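Local coordinates for fiber protein (PDB 3F0Y), which forms the trimeric knob at the tip of the adenovirus fiber and probably engages the cellular receptor CD46, at residues N114-M119 against T169-R174; A124-N129 against K134-Y139. All blocks are in the same frame, centred on the assembly; numbering follows the deposited sequence.

Contact 1 of 2, residues N114-M119 against T169-R174; sequences NAKSFM and TSYCIR
The phenol ring of Y171 carries M119 over one face, and the side chain of K116 comes in obliquely near its hydroxyl. M119 CB stands over the ring, 3.7 Å from the centroid of Y171 and only 15° off its normal, a CH-pi contact displaced toward the rim. The next carbon stays close to the ring as well: M119 CG is 3.5 Å from Y171 CD1. The bend at chi2 (-65°) then brings the sulfur back toward the root of the tyrosine, where M119 SD lies 3.7 Å from Y171 CB. Relative to the ring, the Met-aromatic contact is oblique, 4.5 Å from M119 SD to the Y171 centroid, and M119 CB and CG do the covering.

The bent chain of K116 passes alongside the tyrosine hydroxyl, K116 CG and K116 NZ each 3.6 Å from Y171 OH. The polar ends look to the C-terminal tail: Y171 OH is hydrogen-bonded to the carboxylate of E206, and K116 NZ to the carbonyl of D207. No hydrogen bond joins the two segments themselves, and what holds them is packing around one buried ring. The M119 backbone also pairs with E206, which brings the tail to both partners.

Y171 opens strand 171-180 at a classic beta bulge, where S170 and Y171 both face F82 of the adjacent strand 73-82. Here a bulged strand end in the beta-sandwich of the adenovirus knob presents an aromatic ring to the short 3-10 turn 116-118 and the residue that follows it.

Contact 2 of 2, residues A124-N129 against K134-Y139; sequences AYPFNN and KENYIY
One direct hydrogen bond crosses between P126 and N136, from the side-chain amide of the asparagine to the backbone carbonyl of the proline. N136 ND2 lies 3.0 Å from P126 O, in the carbonyl plane and on a lone pair, although the N-H...O angle of 142° is well short of straight and the oxygen sits 26° out of the amide plane. The same nitrogen also donates to L160 O, so it bridges the P126 carbonyl and that of L160 on strand 151-160. With CG anti to its own carbonyl carbon (chi1 -65°), N136 swings this group across to the loop.

A second polar link is made through water. The bridging molecule donates both its hydrogens, 2.7 Å to A124 O and 2.7 Å to E135 OE1, a carboxylate oxygen also in a salt bridge with R132, which should help to keep it charged and fix its orientation.

The remaining contacts across the segments are van der Waals. Y125 turns a ring edge to the backbone carbonyl of E135, with Y125 CD2 3.4 Å from E135 O and the oxygen near the ring plane; its own neighbour A124 lays CB over one face. P126 CD rests 3.8 Å from N136 ND2, the proline and asparagine side chains crossing obliquely.

Y125 packs between this turn and the sandwich, touching L160 and Y203 while its hydroxyl bonds to the backbone of I204; strand 137-145 pairs with strand 151-160 within the chain, while K134 in the 3-10 segment and Y139 in the strand bond to T145 of a neighbouring subunit.

Running from the N terminus, the chain passes through strands 39-48, 51-60 and 73-82 before reaching 114-119, the first half of contact 1. It then makes the short turn closed by contact 2, between 124-129 and 134-139, enters strand 137-145, returns along 151-160 and comes back to contact 1 at 169-174. Contact 2 is therefore nested inside the much longer loop that contact 1 closes, with their centres about 14 Å apart. F127 joins them directly, its ring packing on S170, Y171 and C172. Both reach the same antiparallel sheet, contact 1 at strand 171-180 and contact 2 at strand 137-145, an outermost strand of that sheet within this chain.

Contact 1 of 2, residues N114-M119 against T169-R174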
loop_
_atom_site.group_PDB
_atom_site.type_symbol
_atom_site.label_atom_id
_atom_site.label_comp_id
_atom_site.label_asym_id
_atom_site.label_seq_id
_atom_site.Cartn_x
_atom_site.Cartn_y
_atom_site.Cartn_z
ATOM N N ASN A 114 11.704 6.670 21.294
ATOM C CA ASN A 114 12.183 6.969 19.944
ATOM C C ASN A 114 11.113 7.620 19.061
ATOM O O ASN A 114 10.851 7.168 17.945
ATOM C CB ASN A 114 12.723 5.689 19.289
ATOM C CG ASN A 114 13.940 5.130 20.006
ATOM O OD1 ASN A 114 14.744 5.873 20.571
ATOM N ND2 ASN A 114 14.088 3.809 19.972
ATOM N N ALA A 115 10.501 8.681 19.576
ATOM C CA ALA A 115 9.451 9.405 18.856
ATOM C C ALA A 115 9.978 10.016 17.560
ATOM O O ALA A 115 9.276 10.041 16.549
ATOM C CB ALA A 115 8.856 10.491 19.740
ATOM N N LYS A 116 11.220 10.493 17.600
ATOM C CA LYS A 116 11.837 11.155 16.453
ATOM C C LYS A 116 11.950 10.244 15.228
ATOM O O LYS A 116 11.870 10.715 14.095
ATOM C CB LYS A 116 13.221 11.690 16.835
ATOM C CG LYS A 116 13.729 12.782 15.916
ATOM C CD LYS A 116 14.935 13.503 16.505
ATOM C CE LYS A 116 16.230 12.813 16.150
ATOM N NZ LYS A 116 16.618 13.066 14.735
ATOM N N SER A 117 12.120 8.943 15.455
ATOM C CA SER A 117 12.254 7.988 14.354
ATOM C C SER A 117 10.919 7.572 13.719
ATOM O O SER A 117 10.902 6.732 12.825
ATOM C CB SER A 117 13.036 6.753 14.806
ATOM O OG SER A 117 12.524 6.237 16.016
ATOM N N PHE A 118 9.811 8.147 14.181
ATOM C CA PHE A 118 8.533 8.045 13.472
ATOM C C PHE A 118 8.372 9.178 12.457
ATOM O O PHE A 118 7.469 9.141 11.625
ATOM C CB PHE A 118 7.356 8.087 14.450
ATOM C CG PHE A 118 7.182 6.829 15.246
ATOM C CD1 PHE A 118 7.750 6.703 16.509
ATOM C CD2 PHE A 118 6.437 5.775 14.741
ATOM C CE1 PHE A 118 7.581 5.538 17.249
ATOM C CE2 PHE A 118 6.266 4.611 15.473
ATOM C CZ PHE A 118 6.837 4.492 16.728
ATOM N N MET A 119 9.244 10.181 12.533
ATOM C CA MET A 119 9.097 11.399 11.741
ATOM C C MET A 119 9.545 11.216 10.298
ATOM O O MET A 119 10.392 10.370 10.013
ATOM C CB MET A 119 9.914 12.532 12.362
ATOM C CG MET A 119 9.481 12.924 13.762
ATOM S SD MET A 119 7.818 13.606 13.777
ATOM C CE MET A 119 6.851 12.162 14.195
ATOM N N THR A 169 8.932 23.984 14.925
ATOM C CA THR A 169 8.338 22.959 14.065
ATOM C C THR A 169 9.427 22.285 13.232
ATOM O O THR A 169 9.840 22.807 12.194
ATOM C CB THR A 169 7.259 23.553 13.138
ATOM O OG1 THR A 169 6.213 24.133 13.930
ATOM C CG2 THR A 169 6.669 22.472 12.248
ATOM N N SER A 170 9.885 21.125 13.697
ATOM C CA SER A 170 10.985 20.403 13.055
ATOM C C SER A 170 10.512 19.392 12.011
ATOM O O SER A 170 11.271 19.037 11.110
ATOM C CB SER A 170 11.829 19.684 14.109
ATOM O OG SER A 170 12.356 20.601 15.051
ATOM N N TYR A 171 9.276 18.909 12.150
ATOM C CA TYR A 171 8.700 17.952 11.201
ATOM C C TYR A 171 7.240 18.272 10.920
ATOM O O TYR A 171 6.523 18.747 11.804
ATOM C CB TYR A 171 8.823 16.523 11.733
ATOM C CG TYR A 171 10.222 16.170 12.172
ATOM C CD1 TYR A 171 10.598 16.269 13.510
ATOM C CD2 TYR A 171 11.178 15.765 11.248
ATOM C CE1 TYR A 171 11.886 15.956 13.916
ATOM C CE2 TYR A 171 12.468 15.452 11.645
ATOM C CZ TYR A 171 12.817 15.550 12.978
ATOM O OH TYR A 171 14.096 15.240 13.367
ATOM N N CYS A 172 6.807 18.009 9.687
ATOM C CA CYS A 172 5.432 18.279 9.272
ATOM C C CYS A 172 4.851 17.135 8.449
ATOM O O CYS A 172 5.535 16.551 7.603
ATOM C CB CYS A 172 5.359 19.562 8.438
ATOM S SG CYS A 172 6.245 20.958 9.123
ATOM N N ILE A 173 3.585 16.827 8.713
ATOM C CA ILE A 173 2.789 15.963 7.856
ATOM C C ILE A 173 1.476 16.690 7.596
ATOM O O ILE A 173 0.704 16.934 8.519
ATOM C CB ILE A 173 2.498 14.597 8.516
ATOM C CG1 ILE A 173 3.799 13.883 8.895
ATOM C CG2 ILE A 173 1.677 13.722 7.579
ATOM C CD1 ILE A 173 3.580 12.584 9.646
ATOM N N ARG A 174 1.246 17.061 6.340
ATOM C CA ARG A 174 0.014 17.729 5.939
ATOM C C ARG A 174 -0.752 16.809 5.002
ATOM O O ARG A 174 -0.284 16.509 3.908
ATOM C CB ARG A 174 0.325 19.045 5.234
ATOM C CG ARG A 174 0.989 20.092 6.113
ATOM C CD ARG A 174 1.075 21.416 5.377
ATOM N NE ARG A 174 1.591 22.509 6.202
ATOM C CZ ARG A 174 2.867 22.886 6.273
ATOM N NH1 ARG A 174 3.813 22.251 5.586
ATOM N NH2 ARG A 174 3.199 23.911 7.047
#

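Contact 2 of 2, residues A124-N129 against K134-Y139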
loop_
_atom_site.group_PDB
_atom_site.type_symbol
_atom_site.label_atom_id
_atom_site.label_comp_id
_atom_site.label_asym_id
_atom_site.label_seq_id
_atom_site.Cartn_x
_atom_site.Cartn_y
_atom_site.Cartn_z
ATOM N N ALA A 124 15.224 12.959 3.287
ATOM C CA ALA A 124 14.356 12.539 2.185
ATOM C C ALA A 124 13.361 13.634 1.807
ATOM O O ALA A 124 13.051 13.817 0.627
ATOM C CB ALA A 124 13.609 11.261 2.557
ATOM N N TYR A 125 12.869 14.352 2.815
ATOM C CA TYR A 125 11.837 15.377 2.646
ATOM C C TYR A 125 12.324 16.685 3.275
ATOM O O TYR A 125 12.045 16.968 4.445
ATOM C CB TYR A 125 10.524 14.896 3.277
ATOM C CG TYR A 125 10.247 13.447 2.951
ATOM C CD1 TYR A 125 10.388 12.455 3.915
ATOM C CD2 TYR A 125 9.899 13.065 1.662
ATOM C CE1 TYR A 125 10.162 11.125 3.611
ATOM C CE2 TYR A 125 9.668 11.737 1.347
ATOM C CZ TYR A 125 9.803 10.771 2.327
ATOM O OH TYR A 125 9.580 9.448 2.029
ATOM N N PRO A 126 13.077 17.481 2.500
ATOM C CA PRO A 126 13.717 18.669 3.048
ATOM C C PRO A 126 12.758 19.820 3.323
ATOM O O PRO A 126 11.608 19.794 2.882
ATOM C CB PRO A 126 14.717 19.061 1.955
ATOM C CG PRO A 126 14.132 18.542 0.705
ATOM C CD PRO A 126 13.377 17.304 1.067
ATOM N N PHE A 127 13.247 20.804 4.073
ATOM C CA PHE A 127 12.549 22.069 4.264
ATOM C C PHE A 127 13.198 23.129 3.387
ATOM O O PHE A 127 14.423 23.153 3.242
ATOM C CB PHE A 127 12.622 22.524 5.724
ATOM C CG PHE A 127 11.667 21.815 6.631
ATOM C CD1 PHE A 127 12.061 20.680 7.322
ATOM C CD2 PHE A 127 10.375 22.290 6.805
ATOM C CE1 PHE A 127 11.185 20.028 8.166
ATOM C CE2 PHE A 127 9.489 21.640 7.648
ATOM C CZ PHE A 127 9.893 20.506 8.331
ATOM N N ASN A 128 12.369 23.992 2.803
ATOM C CA ASN A 128 12.833 25.183 2.086
ATOM C C ASN A 128 13.861 24.882 0.999
ATOM O O ASN A 128 14.852 25.602 0.852
ATOM C CB ASN A 128 13.403 26.200 3.083
ATOM C CG ASN A 128 12.437 26.515 4.208
ATOM O OD1 ASN A 128 11.221 26.475 4.026
ATOM N ND2 ASN A 128 12.976 26.831 5.381
ATOM N N ASN A 129 13.623 23.806 0.254
ATOM C CA ASN A 129 14.486 23.416 -0.852
ATOM C C ASN A 129 13.654 23.363 -2.130
ATOM O O ASN A 129 12.993 22.363 -2.410
ATOM C CB ASN A 129 15.145 22.063 -0.568
ATOM C CG ASN A 129 16.305 21.763 -1.505
ATOM O OD1 ASN A 129 16.313 22.179 -2.664
ATOM N ND2 ASN A 129 17.291 21.029 -1.003
ATOM N N LYS A 134 9.447 18.752 -5.134
ATOM C CA LYS A 134 8.564 17.691 -5.634
ATOM C C LYS A 134 8.645 16.413 -4.799
ATOM O O LYS A 134 7.681 15.653 -4.732
ATOM C CB LYS A 134 8.892 17.343 -7.090
ATOM C CG LYS A 134 8.658 18.463 -8.094
ATOM C CD LYS A 134 9.136 18.039 -9.478
ATOM C CE LYS A 134 9.227 19.201 -10.453
ATOM N NZ LYS A 134 8.096 19.249 -11.413
ATOM N N GLU A 135 9.795 16.183 -4.170
ATOM C CA GLU A 135 10.026 14.965 -3.390
ATOM C C GLU A 135 9.221 14.928 -2.088
ATOM O O GLU A 135 9.062 13.867 -1.484
ATOM C CB GLU A 135 11.520 14.808 -3.092
ATOM C CG GLU A 135 12.371 14.647 -4.347
ATOM C CD GLU A 135 13.857 14.682 -4.059
ATOM O OE1 GLU A 135 14.303 13.952 -3.154
ATOM O OE2 GLU A 135 14.582 15.429 -4.748
ATOM N N ASN A 136 8.707 16.083 -1.670
ATOM C CA ASN A 136 7.916 16.194 -0.445
ATOM C C ASN A 136 6.473 15.702 -0.581
ATOM O O ASN A 136 5.761 15.616 0.419
ATOM C CB ASN A 136 7.909 17.649 0.037
ATOM C CG ASN A 136 9.285 18.133 0.443
ATOM O OD1 ASN A 136 10.001 18.741 -0.350
ATOM N ND2 ASN A 136 9.670 17.851 1.680
ATOM N N TYR A 137 6.049 15.370 -1.801
ATOM C CA TYR A 137 4.649 15.056 -2.074
ATOM C C TYR A 137 4.370 13.564 -2.257
ATOM O O TYR A 137 5.101 12.854 -2.950
ATOM C CB TYR A 137 4.169 15.813 -3.313
ATOM C CG TYR A 137 4.153 17.311 -3.137
ATOM C CD1 TYR A 137 5.210 18.095 -3.590
ATOM C CD2 TYR A 137 3.079 17.950 -2.522
ATOM C CE1 TYR A 137 5.200 19.476 -3.435
ATOM C CE2 TYR A 137 3.060 19.333 -2.363
ATOM C CZ TYR A 137 4.124 20.088 -2.822
ATOM O OH TYR A 137 4.120 21.458 -2.669
ATOM N N ILE A 138 3.295 13.113 -1.619
ATOM C CA ILE A 138 2.776 11.760 -1.770
ATOM C C ILE A 138 1.302 11.882 -2.143
ATOM O O ILE A 138 0.593 12.737 -1.608
ATOM C CB ILE A 138 2.925 10.961 -0.459
ATOM C CG1 ILE A 138 4.391 10.596 -0.219
ATOM C CG2 ILE A 138 2.069 9.702 -0.485
ATOM C CD1 ILE A 138 4.671 10.107 1.185
ATOM N N TYR A 139 0.844 11.039 -3.065
ATOM C CA TYR A 139 -0.530 11.106 -3.549
ATOM C C TYR A 139 -1.223 9.756 -3.470
ATOM O O TYR A 139 -0.582 8.705 -3.517
ATOM C CB TYR A 139 -0.567 11.591 -4.995
ATOM C CG TYR A 139 0.169 12.889 -5.231
ATOM C CD1 TYR A 139 1.480 12.890 -5.685
ATOM C CD2 TYR A 139 -0.450 14.115 -5.003
ATOM C CE1 TYR A 139 2.164 14.076 -5.910
ATOM C CE2 TYR A 139 0.226 15.309 -5.224
ATOM C CZ TYR A 139 1.530 15.281 -5.680
ATOM O OH TYR A 139 2.207 16.458 -5.902
HETATM O O HOH W 1 13.196 12.117 -1.516
#